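Local structure of CalS13 (Micromonospora echinospora, 4ZAS) at residues Phe301-Leu306 / Val312-Arg317. The protein is probably a pyridoxal phosphate-dependent sugar aminotransferase of the DegT/DnrJ/EryC1 family that binds dTDP-4-keto-6-deoxyglucose. Numbering follows the deposited sequence.
Sequences FYDKEL and VEQTER
Arg-317 grips the carboxylate of Asp-303 side-on in a salt bridge, NH2 reaching OD1 at 2.9 Å and NE reaching OD2 at 3.2 Å. The NE bond is nearly straight (165°) and lies in the guanidinium plane, whereas OD1 is tilted out of that plane and takes NH2 on its syn lone pair. The two flat groups are therefore not coplanar; their planes stand 58° apart, and a weak third bond runs from NE to OD1. A bend at chi2 (-86°) folds the arginine chain back, while NH1, turned from the acid, donates to Glu-316 O at 3.2 Å and, with the grip on Asp-303, limits rotation of the guanidinium. A methionine in place of Arg-317 would probably leave the Asp-303 carboxylate without its charged mate and the Glu-316 carbonyl without the NH1 donor.

Alongside, Gln-314 sends an extended chain to the end of the helix: NE2 makes a weak hydrogen bond to Asp-303 O at 3.4 Å and lies 3.5 Å from Leu-306 CB, and OE1 sits over Asp-303 CA. These contacts join the last turn of the long helix 275-305 to the loop after strand 312-313, an edge strand of a three-stranded antiparallel sheet with 328-332 and 379-382. This sheet belongs to the smaller C-terminal part of the fold-type I (aspartate aminotransferase) architecture, apart from the seven-stranded mixed sheet of the large domain. Farther along, Val-312 CG1 lies 4.2 Å from Leu-306 O, a loose van der Waals approach, and the valine also packs on Leu-330.

Tyr-328, from the central strand of that sheet, probably steadies the first shell: its hydroxyl hydrogen-bonds Asp-303 OD1, and it touches both Gln-314 and Arg-317. Its ring also meets Tyr-302 edge-to-face, and the Tyr-302 hydroxyl is bonded to Pro-383 O.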
loop_
_atom_site.group_PDB
_atom_site.type_symbol
_atom_site.label_atom_id
_atom_site.label_comp_id
_atom_site.label_asym_id
_atom_site.label_seq_id
_atom_site.Cartn_x
_atom_site.Cartn_y
_atom_site.Cartn_z
ATOM N N PHE A 301 -26.473 -25.280 8.434
ATOM C CA PHE A 301 -27.618 -25.117 9.313
ATOM C C PHE A 301 -28.672 -24.205 8.675
ATOM O O PHE A 301 -29.851 -24.557 8.609
ATOM C CB PHE A 301 -27.168 -24.560 10.666
ATOM C CG PHE A 301 -28.277 -24.374 11.635
ATOM C CD1 PHE A 301 -28.785 -25.451 12.332
ATOM C CD2 PHE A 301 -28.824 -23.126 11.844
ATOM C CE1 PHE A 301 -29.810 -25.288 13.228
ATOM C CE2 PHE A 301 -29.864 -22.953 12.749
ATOM C CZ PHE A 301 -30.348 -24.034 13.440
ATOM N N TYR A 302 -28.235 -23.054 8.181
ATOM C CA TYR A 302 -29.116 -22.108 7.498
ATOM C C TYR A 302 -29.739 -22.731 6.238
ATOM O O TYR A 302 -30.948 -22.620 6.028
ATOM C CB TYR A 302 -28.350 -20.828 7.107
ATOM C CG TYR A 302 -27.998 -19.877 8.249
ATOM C CD1 TYR A 302 -28.721 -19.878 9.440
ATOM C CD2 TYR A 302 -26.931 -18.994 8.133
ATOM C CE1 TYR A 302 -28.398 -19.016 10.478
ATOM C CE2 TYR A 302 -26.600 -18.128 9.166
ATOM C CZ TYR A 302 -27.340 -18.144 10.336
ATOM O OH TYR A 302 -27.012 -17.287 11.369
ATOM N N ASP A 303 -28.919 -23.400 5.423
ATOM C CA ASP A 303 -29.384 -24.002 4.177
ATOM C C ASP A 303 -30.602 -24.890 4.427
ATOM O O ASP A 303 -31.565 -24.877 3.661
ATOM C CB ASP A 303 -28.272 -24.831 3.521
ATOM C CG ASP A 303 -27.159 -23.982 2.932
ATOM O OD1 ASP A 303 -27.372 -22.783 2.684
ATOM O OD2 ASP A 303 -26.063 -24.532 2.690
ATOM N N LYS A 304 -30.557 -25.634 5.528
ATOM C CA LYS A 304 -31.642 -26.516 5.929
ATOM C C LYS A 304 -32.799 -25.693 6.483
ATOM O O LYS A 304 -33.920 -25.781 6.001
ATOM C CB LYS A 304 -31.132 -27.510 6.978
ATOM C CG LYS A 304 -32.145 -28.502 7.548
ATOM C CD LYS A 304 -32.249 -29.788 6.714
ATOM C CE LYS A 304 -32.943 -30.895 7.491
ATOM N NZ LYS A 304 -34.258 -30.411 8.007
ATOM N N GLU A 305 -32.492 -24.825 7.443
ATOM C CA GLU A 305 -33.501 -24.119 8.231
ATOM C C GLU A 305 -34.156 -22.935 7.516
ATOM O O GLU A 305 -35.278 -22.564 7.846
ATOM C CB GLU A 305 -32.875 -23.612 9.534
ATOM C CG GLU A 305 -32.258 -24.671 10.426
ATOM C CD GLU A 305 -33.261 -25.444 11.221
ATOM O OE1 GLU A 305 -34.352 -24.897 11.493
ATOM O OE2 GLU A 305 -32.953 -26.601 11.583
ATOM N N LEU A 306 -33.462 -22.319 6.563
ATOM C CA LEU A 306 -34.040 -21.176 5.862
ATOM C C LEU A 306 -34.730 -21.573 4.568
ATOM O O LEU A 306 -35.240 -20.717 3.843
ATOM C CB LEU A 306 -32.972 -20.123 5.563
ATOM C CG LEU A 306 -32.442 -19.465 6.823
ATOM C CD1 LEU A 306 -31.401 -18.406 6.516
ATOM C CD2 LEU A 306 -33.622 -18.847 7.541
ATOM N N VAL A 312 -37.698 -15.490 0.936
ATOM C CA VAL A 312 -36.281 -15.739 1.163
ATOM C C VAL A 312 -35.776 -16.692 0.098
ATOM O O VAL A 312 -36.205 -17.841 0.047
ATOM C CB VAL A 312 -36.020 -16.307 2.567
ATOM C CG1 VAL A 312 -34.595 -16.784 2.671
ATOM C CG2 VAL A 312 -36.326 -15.275 3.614
ATOM N N GLU A 313 -34.939 -16.197 -0.804
ATOM C CA GLU A 313 -34.358 -17.063 -1.819
ATOM C C GLU A 313 -32.892 -17.254 -1.519
ATOM O O GLU A 313 -32.170 -16.276 -1.322
ATOM C CB GLU A 313 -34.551 -16.489 -3.225
ATOM C CG GLU A 313 -36.015 -16.233 -3.555
ATOM C CD GLU A 313 -36.274 -15.994 -5.030
ATOM O OE1 GLU A 313 -35.321 -16.086 -5.841
ATOM O OE2 GLU A 313 -37.445 -15.700 -5.362
ATOM N N GLN A 314 -32.444 -18.504 -1.501
ATOM C CA GLN A 314 -31.049 -18.796 -1.182
ATOM C C GLN A 314 -30.249 -18.853 -2.482
ATOM O O GLN A 314 -30.827 -18.865 -3.575
ATOM C CB GLN A 314 -30.927 -20.118 -0.417
ATOM C CG GLN A 314 -31.748 -20.178 0.876
ATOM C CD GLN A 314 -31.553 -21.473 1.655
ATOM O OE1 GLN A 314 -30.574 -22.190 1.473
ATOM N NE2 GLN A 314 -32.514 -21.798 2.488
ATOM N N THR A 315 -28.929 -18.899 -2.342
ATOM C CA THR A 315 -27.981 -18.954 -3.449
ATOM C C THR A 315 -27.788 -20.401 -3.901
ATOM O O THR A 315 -27.997 -21.329 -3.119
ATOM C CB THR A 315 -26.618 -18.338 -3.031
ATOM O OG1 THR A 315 -26.713 -16.909 -3.047
ATOM C CG2 THR A 315 -25.483 -18.759 -3.969
ATOM N N GLU A 316 -27.462 -20.586 -5.179
ATOM C CA GLU A 316 -27.112 -21.891 -5.751
ATOM C C GLU A 316 -26.059 -22.656 -4.918
ATOM O O GLU A 316 -25.185 -22.044 -4.307
ATOM C CB GLU A 316 -26.604 -21.671 -7.182
ATOM C CG GLU A 316 -26.025 -22.885 -7.869
ATOM C CD GLU A 316 -25.247 -22.519 -9.117
ATOM O OE1 GLU A 316 -23.995 -22.631 -9.110
ATOM O OE2 GLU A 316 -25.905 -22.161 -10.121
ATOM N N ARG A 317 -26.154 -23.985 -4.885
ATOM C CA ARG A 317 -25.150 -24.814 -4.204
ATOM C C ARG A 317 -24.753 -26.007 -5.057
ATOM O O ARG A 317 -25.539 -26.909 -5.260
ATOM C CB ARG A 317 -25.646 -25.334 -2.845
ATOM C CG ARG A 317 -26.071 -24.293 -1.835
ATOM C CD ARG A 317 -24.910 -23.791 -1.020
ATOM N NE ARG A 317 -25.365 -22.923 0.059
ATOM C CZ ARG A 317 -25.648 -21.632 -0.087
ATOM N NH1 ARG A 317 -25.562 -21.057 -1.277
ATOM N NH2 ARG A 317 -26.057 -20.924 0.955
#